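Local coordinates for large ribosomal subunit protein uL10 (Thermotoga maritima, PDB 1ZAV) that forms part of the ribosomal stalk, binding large-subunit rRNA and L7/L12 dimers, and probably helps GTP-bound translation factors interact with the ribosome, at residues 22-27 / 94-99; 31-36 / 101-106. All coordinates share one frame; numbering follows the deposited sequence.

Contact 1. Residues 22-27 / 94-99; sequences TSLILF and VEAVKI
Leu24 overlaps the first turns of helix 94-106 with both of its methyls, and Val97 takes most of that overlap. The CD2 methyl of Leu24 lies 3.7 Å from CG2 of Val97, and its CD1 approaches the same methyl from the other arm of the fork at 4.2 Å. CD2 also reaches one residue back along the helix, to the CB of Ala96 at 4.0 Å, so it touches two consecutive residues. Val97 divides its two branches between the strand residues: CG2 serves Leu24, while CG1, lying anti to the backbone N (chi1 -178°), meets CD1 of Leu26 at 4.1 Å. In both pairs the side chains meet at a slant.

Leu24 and Leu26 are two apart on strand 24-28, and both CB atoms point toward the helix; Ile25 between them turns to the opposite face of the sheet, where it touches Val85 and Tyr72. The strand and helix segments run nearly parallel, 18° between their directions, with axes 9.6 Å apart at closest approach, the ordinary spacing of a helix laid on a sheet. Around the contact, Leu86 of the neighbouring strand and Pro93 touch Leu24, while Val129 and Ile132 of helix 126-133 touch Val97, joining a second helix to this apolar layer.

No hydrogen bond or charge crosses between the two segments, and all four touching residues are buried. The helix is therefore held to the sheet here by the fit of methyl groups, with no polar pairing between these two segments.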
loop_
_atom_site.group_PDB
_atom_site.type_symbol
_atom_site.label_atom_id
_atom_site.label_comp_id
_atom_site.label_asym_id
_atom_site.label_seq_id
_atom_site.Cartn_x
_atom_site.Cartn_y
_atom_site.Cartn_z
ATOM N N THR A 22 14.514 -4.987 -24.326
ATOM C CA THR A 22 14.432 -3.829 -23.436
ATOM C C THR A 22 13.422 -4.008 -22.312
ATOM O O THR A 22 12.453 -4.755 -22.452
ATOM C CB THR A 22 14.034 -2.583 -24.218
ATOM O OG1 THR A 22 12.887 -2.882 -25.028
ATOM C CG2 THR A 22 15.188 -2.123 -25.095
ATOM N N SER A 23 13.654 -3.314 -21.198
ATOM C CA SER A 23 12.760 -3.378 -20.050
ATOM C C SER A 23 11.979 -2.065 -19.968
ATOM O O SER A 23 11.052 -1.921 -19.175
ATOM C CB SER A 23 13.557 -3.608 -18.762
ATOM O OG SER A 23 14.361 -2.486 -18.438
ATOM N N LEU A 24 12.369 -1.117 -20.808
ATOM C CA LEU A 24 11.726 0.183 -20.876
ATOM C C LEU A 24 11.927 0.798 -22.251
ATOM O O LEU A 24 13.004 0.704 -22.843
ATOM C CB LEU A 24 12.303 1.144 -19.812
ATOM C CG LEU A 24 11.959 2.626 -20.042
ATOM C CD1 LEU A 24 10.472 2.828 -19.792
ATOM C CD2 LEU A 24 12.761 3.537 -19.105
ATOM N N ILE A 25 10.858 1.398 -22.755
ATOM C CA ILE A 25 10.852 2.117 -24.014
ATOM C C ILE A 25 9.945 3.304 -23.685
ATOM O O ILE A 25 8.754 3.127 -23.442
ATOM C CB ILE A 25 10.218 1.303 -25.187
ATOM C CG1 ILE A 25 11.058 0.057 -25.483
ATOM C CG2 ILE A 25 10.159 2.165 -26.443
ATOM C CD1 ILE A 25 10.445 -0.871 -26.559
ATOM N N LEU A 26 10.518 4.500 -23.620
ATOM C CA LEU A 26 9.740 5.696 -23.332
ATOM C C LEU A 26 9.912 6.673 -24.491
ATOM O O LEU A 26 11.030 6.960 -24.932
ATOM C CB LEU A 26 10.181 6.316 -21.992
ATOM C CG LEU A 26 9.457 7.589 -21.534
ATOM C CD1 LEU A 26 9.578 7.764 -20.028
ATOM C CD2 LEU A 26 10.030 8.783 -22.269
ATOM N N PHE A 27 8.788 7.177 -24.995
ATOM C CA PHE A 27 8.801 8.087 -26.125
ATOM C C PHE A 27 8.710 9.524 -25.673
ATOM O O PHE A 27 7.792 9.882 -24.940
ATOM C CB PHE A 27 7.635 7.751 -27.037
ATOM C CG PHE A 27 7.650 6.327 -27.506
ATOM C CD1 PHE A 27 8.415 5.955 -28.610
ATOM C CD2 PHE A 27 6.914 5.353 -26.832
ATOM C CE1 PHE A 27 8.446 4.621 -29.045
ATOM C CE2 PHE A 27 6.936 4.014 -27.258
ATOM C CZ PHE A 27 7.706 3.655 -28.368
ATOM N N VAL A 94 13.234 1.781 -13.769
ATOM C CA VAL A 94 12.592 2.898 -13.083
ATOM C C VAL A 94 13.433 4.159 -12.943
ATOM O O VAL A 94 12.936 5.262 -13.170
ATOM C CB VAL A 94 12.071 2.460 -11.699
ATOM C CG1 VAL A 94 11.554 3.670 -10.914
ATOM C CG2 VAL A 94 10.940 1.443 -11.885
ATOM N N GLU A 95 14.708 4.007 -12.595
ATOM C CA GLU A 95 15.578 5.165 -12.424
ATOM C C GLU A 95 15.745 6.027 -13.691
ATOM O O GLU A 95 15.977 7.228 -13.600
ATOM C CB GLU A 95 16.953 4.713 -11.925
ATOM C CG GLU A 95 17.969 5.842 -11.815
ATOM C CD GLU A 95 17.617 6.845 -10.729
ATOM O OE1 GLU A 95 18.246 7.926 -10.692
ATOM O OE2 GLU A 95 16.721 6.548 -9.910
ATOM N N ALA A 96 15.643 5.418 -14.870
ATOM C CA ALA A 96 15.790 6.179 -16.109
ATOM C C ALA A 96 14.583 7.091 -16.312
ATOM O O ALA A 96 14.710 8.203 -16.825
ATOM C CB ALA A 96 15.945 5.235 -17.310
ATOM N N VAL A 97 13.406 6.615 -15.926
ATOM C CA VAL A 97 12.212 7.440 -16.067
ATOM C C VAL A 97 12.382 8.673 -15.162
ATOM O O VAL A 97 12.148 9.808 -15.585
ATOM C CB VAL A 97 10.947 6.662 -15.677
ATOM C CG1 VAL A 97 9.708 7.547 -15.887
ATOM C CG2 VAL A 97 10.836 5.377 -16.525
ATOM N N LYS A 98 12.820 8.448 -13.929
ATOM C CA LYS A 98 13.037 9.548 -12.983
ATOM C C LYS A 98 14.039 10.558 -13.521
ATOM O O LYS A 98 13.856 11.772 -13.383
ATOM C CB LYS A 98 13.553 9.013 -11.645
ATOM C CG LYS A 98 13.732 10.103 -10.584
ATOM C CD LYS A 98 14.588 9.632 -9.418
ATOM C CE LYS A 98 14.116 8.291 -8.867
ATOM N NZ LYS A 98 12.724 8.341 -8.332
ATOM N N ILE A 99 15.116 10.051 -14.119
ATOM C CA ILE A 99 16.146 10.912 -14.675
ATOM C C ILE A 99 15.623 11.837 -15.776
ATOM O O ILE A 99 15.900 13.035 -15.767
ATOM C CB ILE A 99 17.351 10.072 -15.226
ATOM C CG1 ILE A 99 18.096 9.416 -14.059
ATOM C CG2 ILE A 99 18.318 10.966 -16.013
ATOM C CD1 ILE A 99 19.182 8.434 -14.473
#

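Contact 2. Residues 31-36 / 101-106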
loop_
_atom_site.group_PDB
_atom_site.type_symbol
_atom_site.label_atom_id
_atom_site.label_comp_id
_atom_site.label_asym_id
_atom_site.label_seq_id
_atom_site.Cartn_x
_atom_site.Cartn_y
_atom_site.Cartn_z
ATOM N N LEU A 31 12.165 18.086 -29.275
ATOM C CA LEU A 31 12.296 19.234 -30.167
ATOM C C LEU A 31 12.692 20.478 -29.379
ATOM O O LEU A 31 12.228 20.679 -28.260
ATOM C CB LEU A 31 10.970 19.495 -30.891
ATOM C CG LEU A 31 10.471 18.398 -31.835
ATOM C CD1 LEU A 31 9.051 18.703 -32.278
ATOM C CD2 LEU A 31 11.395 18.305 -33.034
ATOM N N GLY A 32 13.559 21.302 -29.957
ATOM C CA GLY A 32 13.964 22.528 -29.285
ATOM C C GLY A 32 15.136 22.422 -28.332
ATOM O O GLY A 32 15.788 23.427 -28.039
ATOM N N PHE A 33 15.391 21.220 -27.828
ATOM C CA PHE A 33 16.510 20.992 -26.920
ATOM C C PHE A 33 17.809 21.090 -27.717
ATOM O O PHE A 33 17.844 20.784 -28.913
ATOM C CB PHE A 33 16.399 19.608 -26.276
ATOM C CG PHE A 33 15.376 19.521 -25.179
ATOM C CD1 PHE A 33 15.721 19.819 -23.866
ATOM C CD2 PHE A 33 14.070 19.128 -25.455
ATOM C CE1 PHE A 33 14.782 19.719 -22.841
ATOM C CE2 PHE A 33 13.126 19.028 -24.438
ATOM C CZ PHE A 33 13.483 19.323 -23.128
ATOM N N THR A 34 18.873 21.513 -27.048
ATOM C CA THR A 34 20.175 21.670 -27.682
ATOM C C THR A 34 21.039 20.424 -27.526
ATOM O O THR A 34 20.702 19.511 -26.766
ATOM C CB THR A 34 20.931 22.841 -27.054
ATOM O OG1 THR A 34 21.122 22.578 -25.660
ATOM C CG2 THR A 34 20.139 24.126 -27.207
ATOM N N VAL A 35 22.153 20.391 -28.256
ATOM C CA VAL A 35 23.075 19.266 -28.170
ATOM C C VAL A 35 23.624 19.225 -26.747
ATOM O O VAL A 35 23.875 18.154 -26.195
ATOM C CB VAL A 35 24.261 19.413 -29.165
ATOM C CG1 VAL A 35 25.224 18.245 -28.999
ATOM C CG2 VAL A 35 23.744 19.457 -30.592
ATOM N N ALA A 36 23.813 20.403 -26.157
ATOM C CA ALA A 36 24.313 20.486 -24.795
ATOM C C ALA A 36 23.346 19.742 -23.883
ATOM O O ALA A 36 23.766 18.978 -23.020
ATOM C CB ALA A 36 24.433 21.948 -24.361
ATOM N N TYR A 101 12.487 12.575 -16.342
ATOM C CA TYR A 101 11.381 13.361 -15.795
ATOM C C TYR A 101 11.967 14.621 -15.136
ATOM O O TYR A 101 11.520 15.737 -15.394
ATOM C CB TYR A 101 10.618 12.551 -14.741
ATOM C CG TYR A 101 9.438 13.286 -14.130
ATOM C CD1 TYR A 101 8.233 13.408 -14.823
ATOM C CD2 TYR A 101 9.532 13.865 -12.861
ATOM C CE1 TYR A 101 7.144 14.091 -14.265
ATOM C CE2 TYR A 101 8.454 14.552 -12.296
ATOM C CZ TYR A 101 7.263 14.659 -13.004
ATOM O OH TYR A 101 6.196 15.331 -12.449
ATOM N N ASN A 102 12.981 14.433 -14.300
ATOM C CA ASN A 102 13.621 15.555 -13.613
ATOM C C ASN A 102 14.450 16.433 -14.554
ATOM O O ASN A 102 14.731 17.593 -14.244
ATOM C CB ASN A 102 14.494 15.032 -12.467
ATOM C CG ASN A 102 13.673 14.446 -11.327
ATOM O OD1 ASN A 102 14.165 13.628 -10.547
ATOM N ND2 ASN A 102 12.413 14.868 -11.223
ATOM N N PHE A 103 14.845 15.889 -15.705
ATOM C CA PHE A 103 15.624 16.664 -16.660
ATOM C C PHE A 103 14.700 17.667 -17.337
ATOM O O PHE A 103 15.040 18.849 -17.464
ATOM C CB PHE A 103 16.256 15.753 -17.722
ATOM C CG PHE A 103 17.080 16.492 -18.741
ATOM C CD1 PHE A 103 18.381 16.888 -18.450
ATOM C CD2 PHE A 103 16.551 16.797 -19.989
ATOM C CE1 PHE A 103 19.141 17.581 -19.385
ATOM C CE2 PHE A 103 17.295 17.490 -20.932
ATOM C CZ PHE A 103 18.599 17.883 -20.632
ATOM N N TYR A 104 13.538 17.191 -17.783
ATOM C CA TYR A 104 12.565 18.057 -18.437
ATOM C C TYR A 104 12.131 19.141 -17.456
ATOM O O TYR A 104 11.889 20.280 -17.846
ATOM C CB TYR A 104 11.345 17.253 -18.903
ATOM C CG TYR A 104 11.474 16.721 -20.316
ATOM C CD1 TYR A 104 12.552 15.915 -20.685
ATOM C CD2 TYR A 104 10.542 17.063 -21.297
ATOM C CE1 TYR A 104 12.706 15.463 -22.006
ATOM C CE2 TYR A 104 10.680 16.617 -22.615
ATOM C CZ TYR A 104 11.766 15.820 -22.960
ATOM O OH TYR A 104 11.918 15.399 -24.261
ATOM N N LYS A 105 12.040 18.776 -16.182
ATOM C CA LYS A 105 11.650 19.728 -15.146
ATOM C C LYS A 105 12.717 20.799 -14.958
ATOM O O LYS A 105 12.406 21.991 -14.909
ATOM C CB LYS A 105 11.398 19.007 -13.820
ATOM C CG LYS A 105 9.966 18.531 -13.646
ATOM C CD LYS A 105 9.781 17.766 -12.341
ATOM C CE LYS A 105 10.172 18.600 -11.130
ATOM N NZ LYS A 105 10.031 17.822 -9.867
ATOM N N ASP A 106 13.972 20.373 -14.858
ATOM C CA ASP A 106 15.088 21.302 -14.694
ATOM C C ASP A 106 15.141 22.276 -15.870
ATOM O O ASP A 106 15.532 23.433 -15.719
ATOM C CB ASP A 106 16.414 20.537 -14.622
ATOM C CG ASP A 106 16.491 19.608 -13.433
ATOM O OD1 ASP A 106 17.492 18.868 -13.324
ATOM O OD2 ASP A 106 15.557 19.614 -12.606
#
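Phe33 presents the far end of its ring to Phe103 and Tyr104, consecutive residues near the end of helix 94-106. Its CZ stands over the centre of the Tyr104 ring, 3.8 Å above the plane, and its CE2 is 3.8 Å from CZ of the tyrosine. The two rings are tilted at 48° with centroids 4.9 Å apart, an oblique pairing that is neither a parallel stack nor a T-shape. On its other flank Phe33 uses CE1, 3.9 Å from CE2 of Phe103, and the two side chains run alongside each other from opposite ends.

The next shell fixes these rings. With chi1 at -76°, CG of Phe33 lies anti to its carbonyl carbon, and the ring extends toward the helix while stacking on Phe30. The OH of Tyr104 is hydrogen-bonded to the backbone O of Asp29, which ties the tyrosine to the loop that carries Phe33. A leucine in place of Tyr104 would probably leave that carbonyl without this hydrogen bond and deprive Phe33 of the aromatic face beneath its CZ. Phe103 also packs on Asp37, Glu40, Leu41 and Arg44 of helix 35-49, and NH1 of Arg44 makes a salt bridge to OD1 of Asp106, three residues beyond Phe103.

Farther out, Thr34 is the N-cap of helix 35-49: its side chain caps a backbone N in the first turn, while OD2 of Asp37 accepts the backbone N of Thr34, the reciprocal pairing of a capping box. In this ribosomal protein L10 family domain, an antiparallel sheet with helices packed on it, the aromatic cluster joins the strand-to-helix loop and the capped start of helix 35-49 to the C-terminal end of helix 94-106.

In the fold
From the N terminus the chain passes helix 5-19 and enters strand 24-28, the middle strand of the five-stranded antiparallel sheet and one partner in contact 1. The loop that follows leads into helix 35-49 and supplies one side of contact 2. After strands 53-58 and 83-88, with helix 60-69 between them, helix 94-106 returns to meet both: its start closes the loop of contact 1 over 66 intervening residues, and its end closes that of contact 2 over 64. The two closures cross, their segments alternating along the chain. Their centres lie about 15 Å apart; the helix is joined to the central strand near its start and to the approach to helix 35-49 near its end.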